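PDB 5JOZ: Non-reducing end alpha-L-arabinofuranosidase BoGH43B from Bacteroides ovatus, which removes terminal non-reducing alpha-L-arabinofuranose residues from xyloglucan side chains, turning S units into X units during xyloglucan breakdown. Local coordinates for residues A[371-377]-A[435-441]; A[376-380]-A[402-406]; A[443-449]-A[461-466]. Residues are numbered along the deposited sequence.

All three contacts lie in the C-terminal concanavalin A-like beta sandwich, away from the inferred proton acceptor Asp16, proton donor Glu176 and pKa-modulating Asp126. Contact 1 pairs strands 370-377 and 436-442 within one sheet. Contact 3 pairs the next two strands of that sheet, 446-453 and 456-464. The two meet where Thr441 O lies 2.8 Å from Thr448 N, a probable hydrogen bond, and their centres are about 16 Å apart. Contact 2 shares Val376 and Asn377 with contact 1 and reaches across to strand 397-406 of the opposing sheet. Contacts 1 and 2 pack together, with Val436 CB 3.9 Å from Ile403 CD1. The bound calcium ion is about 7 Å from the side chain of Lys375.

Contact 1. Residues A[371-377]-A[435-441]; sequences TASAKVN and EVILSIT
Residues 371-377 and 436-441 are extended strands running antiparallel, with axes 4.6 Å apart at closest approach and 161° between their directions. The register sets Thr371 opposite Thr441 and continues to Val376 opposite Val436. Hydrogen-bonded pairs are Ala372-Ile440, Ala374-Leu438 and Val376-Val436. Each has two bonds: Ala372 N to Ile440 O 2.8 Å and Ile440 N to Ala372 O 2.7 Å; Ala374 N to Leu438 O 2.9 Å and Leu438 N to Ala374 O 2.9 Å; Val376 N to Val436 O 2.8 Å and Val436 N to Val376 O 3.0 Å. In the non-hydrogen-bonded pairs between them the CA atoms come closer, with CA-H...O contacts such as Ser373 CA to Leu438 O at 3.2 Å.

Ala372, Ala374, Val376, Val436, Leu438 and Ile440 form a buried, apolar face. There Val376 (chi1 p) brings CG1 to 4.1 Å from Leu438 CD1. The other face carries Thr371, Ser373, Lys375, Ile437, Ser439 and Thr441. Ser373 CB lies 3.4 Å from Ser439 OG. Lys375 is all-trans, and its CG passes 3.6 Å from Glu435 OE2. Its NZ forms a salt bridge with Asp499, a calcium-site residue.

One apolar, buried face and one more polar face are characteristic of a sheet in a beta sandwich. Strand 496-505 flanks 371-377, and strand 446-453 flanks 436-441. Strands 389-392 and 397-406 of the second sheet cover the apolar face through Leu389, Val391, Leu401 and Ile403.

Contact 2. Residues A[376-380]-A[402-406]; sequences VNFIP and LITER
Strand 402-406 is extended. It faces the end of strand 370-377 and the following residues through Pro380. The touching parts point nearly the same way, 17° apart, but side-chain packing rather than backbone pairing joins them. The nearest CA pairs are Phe378-Ile403 at 7.1 Å and Pro380-Thr404 at 5.6 Å.

Leu402 is turned sideways, and its backbone bonds to Met413 on the neighbouring strand. Ile403 makes the largest part of the contact on this strand. Its CB points toward 376-380, and its chi angles are m and t. Its CD1 lies 3.7 Å from Val376 CG1 (chi1 p), its CB is 4.0 Å from Phe378 CD2, and its CG2 is 4.2 Å from Pro380 CD. Phe378 (chi1 t, chi2 59°) also brings CE2 to 3.4 Å from Ile403 O, which sits at the ring edge near its plane. The CA-to-CB bond of Thr404 points away, and its OG1 is hydrogen-bonded to Glu385 O. Its backbone still meets the proline ring, with Thr404 C 3.4 Å from Pro380 CG. The CA-to-CB bond of Glu405 points back toward 376-380, with chi1 t and chi2 p. Its OE2 passes 3.8 Å from Pro380 CG. At Arg406, NH1 bonds Glu405 O at 2.8 Å and also Glu383 O.

Val376, Phe378 and Pro380 point toward the second strand, while Asn377 and Ile379 point away. Val376 also packs on Phe498 of its own sheet. Apolar packing between facing sheets is characteristic of the core of a concanavalin A-like beta sandwich, here between Ile403 and the residues from Val376 to Pro380.

Contact 3. Residues A[443-449]-A[461-466]; sequences TETTYTF and GTASTR
Thr465 makes the shortest polar contact: its OG1 donates to Glu444 O at 2.5 Å, and its N donates to Thr445 O at 2.8 Å. Beyond this point strands 446-449 and 461-464 run antiparallel, with axes 4.6 Å apart at closest approach and 158° between them. Tyr447-Ala463 is a hydrogen-bonded pair, with Tyr447 N to Ala463 O 2.8 Å and Ala463 N to Tyr447 O 2.9 Å. Phe449 N bonds Gly461 O at 2.9 Å. Thr446-Ser464 and Thr448-Thr462 are non-hydrogen-bonded pairs. Before the strand, Thr443 N bonds Thr446 O at 2.8 Å, closing a tight turn.

With chi1 p, Thr465 also places CG2 in a CH-pi contact over the face of the Tyr447 ring (chi1 m), 4.0 Å from its centroid. The Tyr447 OH bonds Gln365. Phe449 CE1 (chi1 m) packs 3.9 Å from Ala463 CB, and Tyr399 of the other sheet touches both residues. This is the open end of a beta hairpin, its aromatic face turned into the sandwich core.

Contact 1. Residues A[371-377]-A[435-441]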
ATOM      1  N   THR A 371      -6.846  14.412 -11.533  1.00 23.09           N
ATOM      2  CA  THR A 371      -7.650  15.476 -10.983  1.00 27.98           C
ATOM      3  C   THR A 371      -8.423  14.889  -9.819  1.00 26.09           C
ATOM      4  O   THR A 371      -9.043  13.840  -9.944  1.00 28.32           O
ATOM      5  CB  THR A 371      -8.626  16.042 -12.027  1.00 26.43           C
ATOM      6  OG1 THR A 371      -7.869  16.661 -13.069  1.00 31.31           O
ATOM      7  CG2 THR A 371      -9.563  17.084 -11.400  1.00 27.14           C
ATOM      8  N   ALA A 372      -8.372  15.582  -8.693  1.00 29.26           N
ATOM      9  CA  ALA A 372      -9.108  15.204  -7.498  1.00 29.04           C
ATOM     10  C   ALA A 372      -9.804  16.451  -7.025  1.00 28.63           C
ATOM     11  O   ALA A 372      -9.158  17.487  -6.893  1.00 31.66           O
ATOM     12  CB  ALA A 372      -8.149  14.717  -6.433  1.00 29.50           C
ATOM     13  N   SER A 373     -11.106  16.370  -6.776  1.00 26.82           N
ATOM     14  CA  SER A 373     -11.836  17.518  -6.245  1.00 27.11           C
ATOM     15  C   SER A 373     -12.980  17.087  -5.350  1.00 25.87           C
ATOM     16  O   SER A 373     -13.468  15.972  -5.452  1.00 24.95           O
ATOM     17  CB  SER A 373     -12.365  18.397  -7.377  1.00 25.89           C
ATOM     18  OG  SER A 373     -13.211  17.659  -8.241  1.00 28.04           O
ATOM     19  N   ALA A 374     -13.405  18.007  -4.496  1.00 24.98           N
ATOM     20  CA  ALA A 374     -14.431  17.742  -3.509  1.00 26.39           C
ATOM     21  C   ALA A 374     -15.227  19.000  -3.240  1.00 27.07           C
ATOM     22  O   ALA A 374     -14.650  20.064  -3.031  1.00 29.53           O
ATOM     23  CB  ALA A 374     -13.792  17.247  -2.217  1.00 25.49           C
ATOM     24  N   LYS A 375     -16.545  18.862  -3.223  1.00 26.33           N
ATOM     25  CA  LYS A 375     -17.438  19.930  -2.799  1.00 29.93           C
ATOM     26  C   LYS A 375     -17.613  19.789  -1.285  1.00 28.09           C
ATOM     27  O   LYS A 375     -18.029  18.729  -0.805  1.00 26.98           O
ATOM     28  CB  LYS A 375     -18.781  19.793  -3.519  1.00 30.31           C
ATOM     29  CG  LYS A 375     -19.773  20.940  -3.357  1.00 36.31           C
ATOM     30  CD  LYS A 375     -21.202  20.419  -3.500  1.00 43.09           C
ATOM     31  CE  LYS A 375     -22.174  21.453  -4.033  1.00 54.46           C
ATOM     32  NZ  LYS A 375     -23.563  20.898  -4.061  1.00 54.88           N
ATOM     33  N   VAL A 376     -17.312  20.859  -0.551  1.00 25.14           N
ATOM     34  CA  VAL A 376     -17.320  20.846   0.903  1.00 27.26           C
ATOM     35  C   VAL A 376     -18.061  22.062   1.474  1.00 27.80           C
ATOM     36  O   VAL A 376     -17.964  23.183   0.955  1.00 26.05           O
ATOM     37  CB  VAL A 376     -15.879  20.748   1.467  1.00 29.28           C
ATOM     38  CG1 VAL A 376     -15.019  21.915   1.015  1.00 32.84           C
ATOM     39  CG2 VAL A 376     -15.876  20.626   2.992  1.00 28.93           C
ATOM     40  N   ASN A 377     -18.817  21.805   2.531  1.00 24.73           N
ATOM     41  CA  ASN A 377     -19.462  22.832   3.326  1.00 27.14           C
ATOM     42  C   ASN A 377     -18.698  22.905   4.648  1.00 25.13           C
ATOM     43  O   ASN A 377     -18.685  21.931   5.410  1.00 26.00           O
ATOM     44  CB  ASN A 377     -20.945  22.480   3.559  1.00 29.22           C
ATOM     45  CG  ASN A 377     -21.734  23.620   4.212  1.00 31.70           C
ATOM     46  OD1 ASN A 377     -21.442  24.794   4.016  1.00 33.68           O
ATOM     47  ND2 ASN A 377     -22.737  23.265   4.993  1.00 32.82           N
ATOM     48  N   GLU A 435     -21.104  26.687  -0.405  1.00 28.63           N
ATOM     49  CA  GLU A 435     -20.324  25.511  -0.777  1.00 29.65           C
ATOM     50  C   GLU A 435     -19.040  25.911  -1.499  1.00 26.94           C
ATOM     51  O   GLU A 435     -19.007  26.907  -2.209  1.00 25.77           O
ATOM     52  CB  GLU A 435     -21.178  24.585  -1.659  1.00 29.70           C
ATOM     53  CG  GLU A 435     -22.393  23.998  -0.936  1.00 29.92           C
ATOM     54  CD  GLU A 435     -22.090  22.736  -0.127  1.00 33.21           C
ATOM     55  OE1 GLU A 435     -22.999  22.270   0.590  1.00 32.01           O
ATOM     56  OE2 GLU A 435     -20.969  22.186  -0.208  1.00 32.73           O
ATOM     57  N   VAL A 436     -17.977  25.141  -1.289  1.00 28.31           N
ATOM     58  CA  VAL A 436     -16.684  25.403  -1.924  1.00 25.10           C
ATOM     59  C   VAL A 436     -16.199  24.119  -2.573  1.00 26.09           C
ATOM     60  O   VAL A 436     -16.254  23.044  -1.971  1.00 25.21           O
ATOM     61  CB  VAL A 436     -15.626  25.921  -0.921  1.00 24.47           C
ATOM     62  CG1 VAL A 436     -14.315  26.273  -1.627  1.00 25.64           C
ATOM     63  CG2 VAL A 436     -16.152  27.132  -0.183  1.00 27.16           C
ATOM     64  N   ILE A 437     -15.756  24.232  -3.821  1.00 26.11           N
ATOM     65  CA  ILE A 437     -15.149  23.121  -4.519  1.00 25.41           C
ATOM     66  C   ILE A 437     -13.666  23.326  -4.404  1.00 24.32           C
ATOM     67  O   ILE A 437     -13.141  24.324  -4.900  1.00 22.04           O
ATOM     68  CB  ILE A 437     -15.545  23.062  -6.003  1.00 30.96           C
ATOM     69  CG1 ILE A 437     -17.057  22.842  -6.129  1.00 31.23           C
ATOM     70  CG2 ILE A 437     -14.751  21.955  -6.707  1.00 29.11           C
ATOM     71  CD1 ILE A 437     -17.583  22.907  -7.551  1.00 36.36           C
ATOM     72  N   LEU A 438     -13.005  22.387  -3.728  1.00 26.23           N
ATOM     73  CA  LEU A 438     -11.561  22.371  -3.597  1.00 24.47           C
ATOM     74  C   LEU A 438     -11.041  21.361  -4.571  1.00 24.98           C
ATOM     75  O   LEU A 438     -11.605  20.283  -4.698  1.00 29.48           O
ATOM     76  CB  LEU A 438     -11.153  21.969  -2.189  1.00 23.61           C
ATOM     77  CG  LEU A 438     -11.541  22.909  -1.060  1.00 23.34           C
ATOM     78  CD1 LEU A 438     -11.047  22.307   0.239  1.00 24.99           C
ATOM     79  CD2 LEU A 438     -10.978  24.309  -1.239  1.00 24.26           C
ATOM     80  N   SER A 439      -9.943  21.692  -5.233  1.00 29.06           N
ATOM     81  CA  SER A 439      -9.477  20.925  -6.376  1.00 32.11           C
ATOM     82  C   SER A 439      -7.944  20.804  -6.359  1.00 35.35           C
ATOM     83  O   SER A 439      -7.238  21.770  -6.065  1.00 36.68           O
ATOM     84  CB  SER A 439      -9.993  21.597  -7.650  1.00 35.25           C
ATOM     85  OG  SER A 439     -10.186  20.664  -8.686  1.00 46.86           O
ATOM     86  N   ILE A 440      -7.445  19.593  -6.613  1.00 33.21           N
ATOM     87  CA  ILE A 440      -6.015  19.325  -6.738  1.00 30.13           C
ATOM     88  C   ILE A 440      -5.815  18.585  -8.038  1.00 31.16           C
ATOM     89  O   ILE A 440      -6.434  17.550  -8.255  1.00 31.62           O
ATOM     90  CB  ILE A 440      -5.472  18.432  -5.609  1.00 34.79           C
ATOM     91  CG1 ILE A 440      -5.711  19.088  -4.245  1.00 35.07           C
ATOM     92  CG2 ILE A 440      -3.985  18.139  -5.826  1.00 34.98           C
ATOM     93  CD1 ILE A 440      -5.689  18.106  -3.104  1.00 36.27           C
ATOM     94  N   THR A 441      -4.960  19.127  -8.897  1.00 31.44           N
ATOM     95  CA  THR A 441      -4.624  18.498 -10.159  1.00 35.05           C
ATOM     96  C   THR A 441      -3.139  18.164 -10.118  1.00 30.00           C
ATOM     97  O   THR A 441      -2.354  18.851  -9.449  1.00 26.34           O
ATOM     98  CB  THR A 441      -4.966  19.393 -11.372  1.00 36.38           C
ATOM     99  OG1 THR A 441      -4.045  20.482 -11.457  1.00 40.42           O
ATOM    100  CG2 THR A 441      -6.383  19.925 -11.266  1.00 37.77           C
TER

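Contact 2. Residues A[376-380]-A[402-406]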
ATOM      1  N   VAL A 376     -17.312  20.859  -0.551  1.00 25.14           N
ATOM      2  CA  VAL A 376     -17.320  20.846   0.903  1.00 27.26           C
ATOM      3  C   VAL A 376     -18.061  22.062   1.474  1.00 27.80           C
ATOM      4  O   VAL A 376     -17.964  23.183   0.955  1.00 26.05           O
ATOM      5  CB  VAL A 376     -15.879  20.748   1.467  1.00 29.28           C
ATOM      6  CG1 VAL A 376     -15.019  21.915   1.015  1.00 32.84           C
ATOM      7  CG2 VAL A 376     -15.876  20.626   2.992  1.00 28.93           C
ATOM      8  N   ASN A 377     -18.817  21.805   2.531  1.00 24.73           N
ATOM      9  CA  ASN A 377     -19.462  22.832   3.326  1.00 27.14           C
ATOM     10  C   ASN A 377     -18.698  22.905   4.648  1.00 25.13           C
ATOM     11  O   ASN A 377     -18.685  21.931   5.410  1.00 26.00           O
ATOM     12  CB  ASN A 377     -20.945  22.480   3.559  1.00 29.22           C
ATOM     13  CG  ASN A 377     -21.734  23.620   4.212  1.00 31.70           C
ATOM     14  OD1 ASN A 377     -21.442  24.794   4.016  1.00 33.68           O
ATOM     15  ND2 ASN A 377     -22.737  23.265   4.993  1.00 32.82           N
ATOM     16  N   PHE A 378     -18.046  24.034   4.918  1.00 25.45           N
ATOM     17  CA  PHE A 378     -17.311  24.201   6.176  1.00 24.74           C
ATOM     18  C   PHE A 378     -17.237  25.647   6.622  1.00 22.23           C
ATOM     19  O   PHE A 378     -16.615  26.471   5.956  1.00 19.41           O
ATOM     20  CB  PHE A 378     -15.888  23.616   6.086  1.00 24.27           C
ATOM     21  CG  PHE A 378     -15.116  23.729   7.378  1.00 24.22           C
ATOM     22  CD1 PHE A 378     -15.596  23.134   8.542  1.00 24.89           C
ATOM     23  CD2 PHE A 378     -13.923  24.448   7.445  1.00 24.03           C
ATOM     24  CE1 PHE A 378     -14.899  23.250   9.745  1.00 25.66           C
ATOM     25  CE2 PHE A 378     -13.224  24.565   8.642  1.00 21.60           C
ATOM     26  CZ  PHE A 378     -13.707  23.963   9.786  1.00 22.60           C
ATOM     27  N   ILE A 379     -17.858  25.937   7.766  1.00 25.97           N
ATOM     28  CA  ILE A 379     -17.807  27.261   8.380  1.00 29.68           C
ATOM     29  C   ILE A 379     -16.862  27.201   9.579  1.00 31.52           C
ATOM     30  O   ILE A 379     -17.216  26.617  10.605  1.00 33.55           O
ATOM     31  CB  ILE A 379     -19.208  27.728   8.855  1.00 30.61           C
ATOM     32  CG1 ILE A 379     -20.217  27.703   7.700  1.00 32.79           C
ATOM     33  CG2 ILE A 379     -19.122  29.116   9.493  1.00 30.85           C
ATOM     34  CD1 ILE A 379     -19.861  28.584   6.509  1.00 35.44           C
ATOM     35  N   PRO A 380     -15.647  27.774   9.451  1.00 33.07           N
ATOM     36  CA  PRO A 380     -14.772  27.868  10.621  1.00 32.84           C
ATOM     37  C   PRO A 380     -15.150  29.075  11.468  1.00 32.27           C
ATOM     38  O   PRO A 380     -15.493  30.112  10.917  1.00 30.43           O
ATOM     39  CB  PRO A 380     -13.387  28.050  10.009  1.00 33.33           C
ATOM     40  CG  PRO A 380     -13.632  28.734   8.711  1.00 34.50           C
ATOM     41  CD  PRO A 380     -15.000  28.312   8.239  1.00 35.84           C
ATOM     42  N   LEU A 402      -6.874  23.944   2.485  1.00 29.69           N
ATOM     43  CA  LEU A 402      -7.875  24.048   3.555  1.00 31.36           C
ATOM     44  C   LEU A 402      -8.685  25.332   3.548  1.00 31.67           C
ATOM     45  O   LEU A 402      -8.216  26.372   3.091  1.00 34.29           O
ATOM     46  CB  LEU A 402      -7.194  23.925   4.914  1.00 34.15           C
ATOM     47  CG  LEU A 402      -6.247  22.734   5.091  1.00 38.41           C
ATOM     48  CD1 LEU A 402      -5.549  22.795   6.442  1.00 33.81           C
ATOM     49  CD2 LEU A 402      -6.977  21.411   4.923  1.00 38.24           C
ATOM     50  N   ILE A 403      -9.907  25.224   4.072  1.00 28.23           N
ATOM     51  CA  ILE A 403     -10.762  26.344   4.398  1.00 22.14           C
ATOM     52  C   ILE A 403     -10.557  26.625   5.872  1.00 23.49           C
ATOM     53  O   ILE A 403     -10.655  25.703   6.694  1.00 19.50           O
ATOM     54  CB  ILE A 403     -12.255  26.017   4.195  1.00 24.42           C
ATOM     55  CG1 ILE A 403     -12.526  25.662   2.739  1.00 24.14           C
ATOM     56  CG2 ILE A 403     -13.139  27.195   4.644  1.00 23.07           C
ATOM     57  CD1 ILE A 403     -13.884  25.053   2.512  1.00 25.96           C
ATOM     58  N   THR A 404     -10.302  27.895   6.193  1.00 23.85           N
ATOM     59  CA  THR A 404     -10.076  28.358   7.575  1.00 25.56           C
ATOM     60  C   THR A 404     -10.523  29.830   7.709  1.00 27.05           C
ATOM     61  O   THR A 404     -11.135  30.383   6.777  1.00 28.96           O
ATOM     62  CB  THR A 404      -8.588  28.179   7.977  1.00 26.66           C
ATOM     63  OG1 THR A 404      -8.399  28.531   9.354  1.00 30.55           O
ATOM     64  CG2 THR A 404      -7.674  29.022   7.119  1.00 26.06           C
ATOM     65  N   GLU A 405     -10.225  30.452   8.852  1.00 28.51           N
ATOM     66  CA  GLU A 405     -10.575  31.849   9.120  1.00 28.66           C
ATOM     67  C   GLU A 405      -9.281  32.614   9.389  1.00 28.20           C
ATOM     68  O   GLU A 405      -8.465  32.193  10.202  1.00 25.83           O
ATOM     69  CB  GLU A 405     -11.534  31.947  10.316  1.00 35.11           C
ATOM     70  CG  GLU A 405     -12.265  33.286  10.472  1.00 39.37           C
ATOM     71  CD  GLU A 405     -13.504  33.437   9.583  1.00 50.20           C
ATOM     72  OE1 GLU A 405     -14.097  34.536   9.584  1.00 47.97           O
ATOM     73  OE2 GLU A 405     -13.906  32.474   8.883  1.00 58.81           O
ATOM     74  N   ARG A 406      -9.089  33.720   8.682  1.00 28.93           N
ATOM     75  CA  ARG A 406      -7.920  34.563   8.854  1.00 29.65           C
ATOM     76  C   ARG A 406      -8.379  35.997   8.952  1.00 28.67           C
ATOM     77  O   ARG A 406      -9.022  36.501   8.041  1.00 27.30           O
ATOM     78  CB  ARG A 406      -6.960  34.401   7.666  1.00 31.37           C
ATOM     79  CG  ARG A 406      -6.192  33.085   7.637  1.00 32.41           C
ATOM     80  CD  ARG A 406      -5.137  33.010   8.742  1.00 32.61           C
ATOM     81  NE  ARG A 406      -4.481  31.701   8.842  1.00 33.78           N
ATOM     82  CZ  ARG A 406      -4.947  30.633   9.494  1.00 30.41           C
ATOM     83  NH1 ARG A 406      -6.120  30.643  10.114  1.00 33.79           N
ATOM     84  NH2 ARG A 406      -4.225  29.524   9.516  1.00 30.51           N
TER

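Contact 3. Residues A[443-449]-A[461-466]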
ATOM      1  N   THR A 443       0.477  16.512 -12.195  1.00 27.67           N
ATOM      2  CA  THR A 443       1.338  15.967 -13.249  1.00 30.38           C
ATOM      3  C   THR A 443       2.471  15.242 -12.535  1.00 30.84           C
ATOM      4  O   THR A 443       2.557  15.310 -11.302  1.00 23.81           O
ATOM      5  CB  THR A 443       1.963  17.079 -14.116  1.00 28.30           C
ATOM      6  OG1 THR A 443       2.899  17.823 -13.322  1.00 29.33           O
ATOM      7  CG2 THR A 443       0.887  18.019 -14.658  1.00 27.60           C
ATOM      8  N   GLU A 444       3.355  14.604 -13.305  1.00 30.91           N
ATOM      9  CA  GLU A 444       4.544  13.923 -12.765  1.00 32.68           C
ATOM     10  C   GLU A 444       5.369  14.798 -11.823  1.00 31.79           C
ATOM     11  O   GLU A 444       5.861  14.319 -10.795  1.00 36.43           O
ATOM     12  CB  GLU A 444       5.444  13.426 -13.896  1.00 41.22           C
ATOM     13  CG  GLU A 444       4.937  12.170 -14.578  1.00 49.78           C
ATOM     14  CD  GLU A 444       5.716  11.842 -15.835  1.00 61.55           C
ATOM     15  OE1 GLU A 444       5.551  12.578 -16.831  1.00 75.44           O
ATOM     16  OE2 GLU A 444       6.488  10.854 -15.829  1.00 62.13           O
ATOM     17  N   THR A 445       5.493  16.077 -12.165  1.00 29.62           N
ATOM     18  CA  THR A 445       6.332  17.019 -11.423  1.00 30.61           C
ATOM     19  C   THR A 445       5.565  17.936 -10.457  1.00 30.31           C
ATOM     20  O   THR A 445       6.116  18.336  -9.433  1.00 32.49           O
ATOM     21  CB  THR A 445       7.114  17.928 -12.404  1.00 32.42           C
ATOM     22  OG1 THR A 445       6.187  18.626 -13.244  1.00 31.36           O
ATOM     23  CG2 THR A 445       8.058  17.098 -13.289  1.00 32.72           C
ATOM     24  N   THR A 446       4.327  18.301 -10.785  1.00 33.32           N
ATOM     25  CA  THR A 446       3.648  19.405 -10.081  1.00 36.86           C
ATOM     26  C   THR A 446       2.217  19.087  -9.667  1.00 29.62           C
ATOM     27  O   THR A 446       1.448  18.485 -10.427  1.00 25.28           O
ATOM     28  CB  THR A 446       3.632  20.701 -10.929  1.00 39.19           C
ATOM     29  OG1 THR A 446       2.948  20.459 -12.162  1.00 49.89           O
ATOM     30  CG2 THR A 446       5.058  21.168 -11.238  1.00 40.35           C
ATOM     31  N   TYR A 447       1.891  19.493  -8.441  1.00 24.45           N
ATOM     32  CA  TYR A 447       0.522  19.567  -7.978  1.00 24.29           C
ATOM     33  C   TYR A 447       0.113  21.005  -8.121  1.00 25.49           C
ATOM     34  O   TYR A 447       0.894  21.892  -7.754  1.00 23.53           O
ATOM     35  CB  TYR A 447       0.434  19.213  -6.502  1.00 25.73           C
ATOM     36  CG  TYR A 447       0.761  17.791  -6.168  1.00 22.96           C
ATOM     37  CD1 TYR A 447      -0.134  16.770  -6.470  1.00 23.83           C
ATOM     38  CD2 TYR A 447       1.937  17.464  -5.505  1.00 23.71           C
ATOM     39  CE1 TYR A 447       0.139  15.457  -6.134  1.00 22.74           C
ATOM     40  CE2 TYR A 447       2.219  16.147  -5.163  1.00 25.51           C
ATOM     41  CZ  TYR A 447       1.317  15.151  -5.491  1.00 23.42           C
ATOM     42  OH  TYR A 447       1.596  13.844  -5.174  1.00 30.37           O
ATOM     43  N   THR A 448      -1.088  21.234  -8.652  1.00 28.37           N
ATOM     44  CA  THR A 448      -1.682  22.566  -8.725  1.00 30.97           C
ATOM     45  C   THR A 448      -2.988  22.556  -7.928  1.00 32.55           C
ATOM     46  O   THR A 448      -3.772  21.616  -8.037  1.00 32.16           O
ATOM     47  CB  THR A 448      -1.917  22.993 -10.183  1.00 31.55           C
ATOM     48  OG1 THR A 448      -0.679  22.903 -10.890  1.00 32.67           O
ATOM     49  CG2 THR A 448      -2.428  24.444 -10.269  1.00 33.12           C
ATOM     50  N   PHE A 449      -3.184  23.602  -7.122  1.00 33.36           N
ATOM     51  CA  PHE A 449      -4.281  23.707  -6.153  1.00 33.07           C
ATOM     52  C   PHE A 449      -5.246  24.835  -6.554  1.00 34.84           C
ATOM     53  O   PHE A 449      -4.809  25.977  -6.749  1.00 35.02           O
ATOM     54  CB  PHE A 449      -3.703  23.996  -4.768  1.00 32.96           C
ATOM     55  CG  PHE A 449      -2.744  22.955  -4.289  1.00 36.07           C
ATOM     56  CD1 PHE A 449      -1.381  23.055  -4.567  1.00 36.06           C
ATOM     57  CD2 PHE A 449      -3.202  21.852  -3.561  1.00 40.30           C
ATOM     58  CE1 PHE A 449      -0.496  22.075  -4.130  1.00 43.42           C
ATOM     59  CE2 PHE A 449      -2.319  20.873  -3.116  1.00 36.95           C
ATOM     60  CZ  PHE A 449      -0.966  20.981  -3.400  1.00 35.69           C
ATOM     61  N   GLY A 461      -2.104  28.105  -6.013  1.00 40.20           N
ATOM     62  CA  GLY A 461      -0.682  27.784  -5.849  1.00 39.01           C
ATOM     63  C   GLY A 461      -0.307  26.418  -6.408  1.00 39.29           C
ATOM     64  O   GLY A 461      -1.173  25.635  -6.806  1.00 34.13           O
ATOM     65  N   THR A 462       0.998  26.157  -6.442  1.00 39.80           N
ATOM     66  CA  THR A 462       1.565  24.900  -6.939  1.00 38.90           C
ATOM     67  C   THR A 462       2.573  24.361  -5.948  1.00 37.71           C
ATOM     68  O   THR A 462       3.063  25.101  -5.086  1.00 38.49           O
ATOM     69  CB  THR A 462       2.333  25.085  -8.267  1.00 38.95           C
ATOM     70  OG1 THR A 462       3.316  26.114  -8.103  1.00 36.18           O
ATOM     71  CG2 THR A 462       1.393  25.441  -9.394  1.00 38.74           C
ATOM     72  N   ALA A 463       2.891  23.075  -6.089  1.00 33.13           N
ATOM     73  CA  ALA A 463       3.951  22.447  -5.298  1.00 35.15           C
ATOM     74  C   ALA A 463       4.571  21.278  -6.067  1.00 33.53           C
ATOM     75  O   ALA A 463       3.941  20.712  -6.962  1.00 34.35           O
ATOM     76  CB  ALA A 463       3.403  21.982  -3.956  1.00 38.15           C
ATOM     77  N   SER A 464       5.808  20.937  -5.719  1.00 31.49           N
ATOM     78  CA  SER A 464       6.532  19.858  -6.398  1.00 33.49           C
ATOM     79  C   SER A 464       6.158  18.474  -5.853  1.00 32.01           C
ATOM     80  O   SER A 464       6.000  18.282  -4.643  1.00 33.95           O
ATOM     81  CB  SER A 464       8.050  20.059  -6.266  1.00 32.25           C
ATOM     82  OG  SER A 464       8.480  19.866  -4.929  1.00 29.12           O
ATOM     83  N   THR A 465       6.043  17.511  -6.756  1.00 30.55           N
ATOM     84  CA  THR A 465       5.943  16.101  -6.385  1.00 31.67           C
ATOM     85  C   THR A 465       7.269  15.597  -5.797  1.00 35.43           C
ATOM     86  O   THR A 465       7.287  14.705  -4.938  1.00 34.16           O
ATOM     87  CB  THR A 465       5.563  15.231  -7.589  1.00 29.75           C
ATOM     88  OG1 THR A 465       6.521  15.413  -8.635  1.00 30.18           O
ATOM     89  CG2 THR A 465       4.175  15.582  -8.102  1.00 27.97           C
ATOM     90  N   ARG A 466       8.368  16.190  -6.260  1.00 37.25           N
ATOM     91  CA  ARG A 466       9.718  15.905  -5.762  1.00 40.23           C
ATOM     92  C   ARG A 466       9.876  16.085  -4.247  1.00 38.53           C
ATOM     93  O   ARG A 466      10.511  15.258  -3.584  1.00 33.70           O
ATOM     94  CB  ARG A 466      10.705  16.816  -6.489  1.00 47.87           C
ATOM     95  CG  ARG A 466      12.181  16.540  -6.256  1.00 52.38           C
ATOM     96  CD  ARG A 466      13.004  17.703  -6.783  1.00 61.27           C
ATOM     97  NE  ARG A 466      12.701  18.925  -6.040  1.00 72.86           N
ATOM     98  CZ  ARG A 466      13.217  20.124  -6.292  1.00 66.77           C
ATOM     99  NH1 ARG A 466      14.099  20.300  -7.275  1.00 56.35           N
ATOM    100  NH2 ARG A 466      12.848  21.156  -5.539  1.00 70.46           N
TER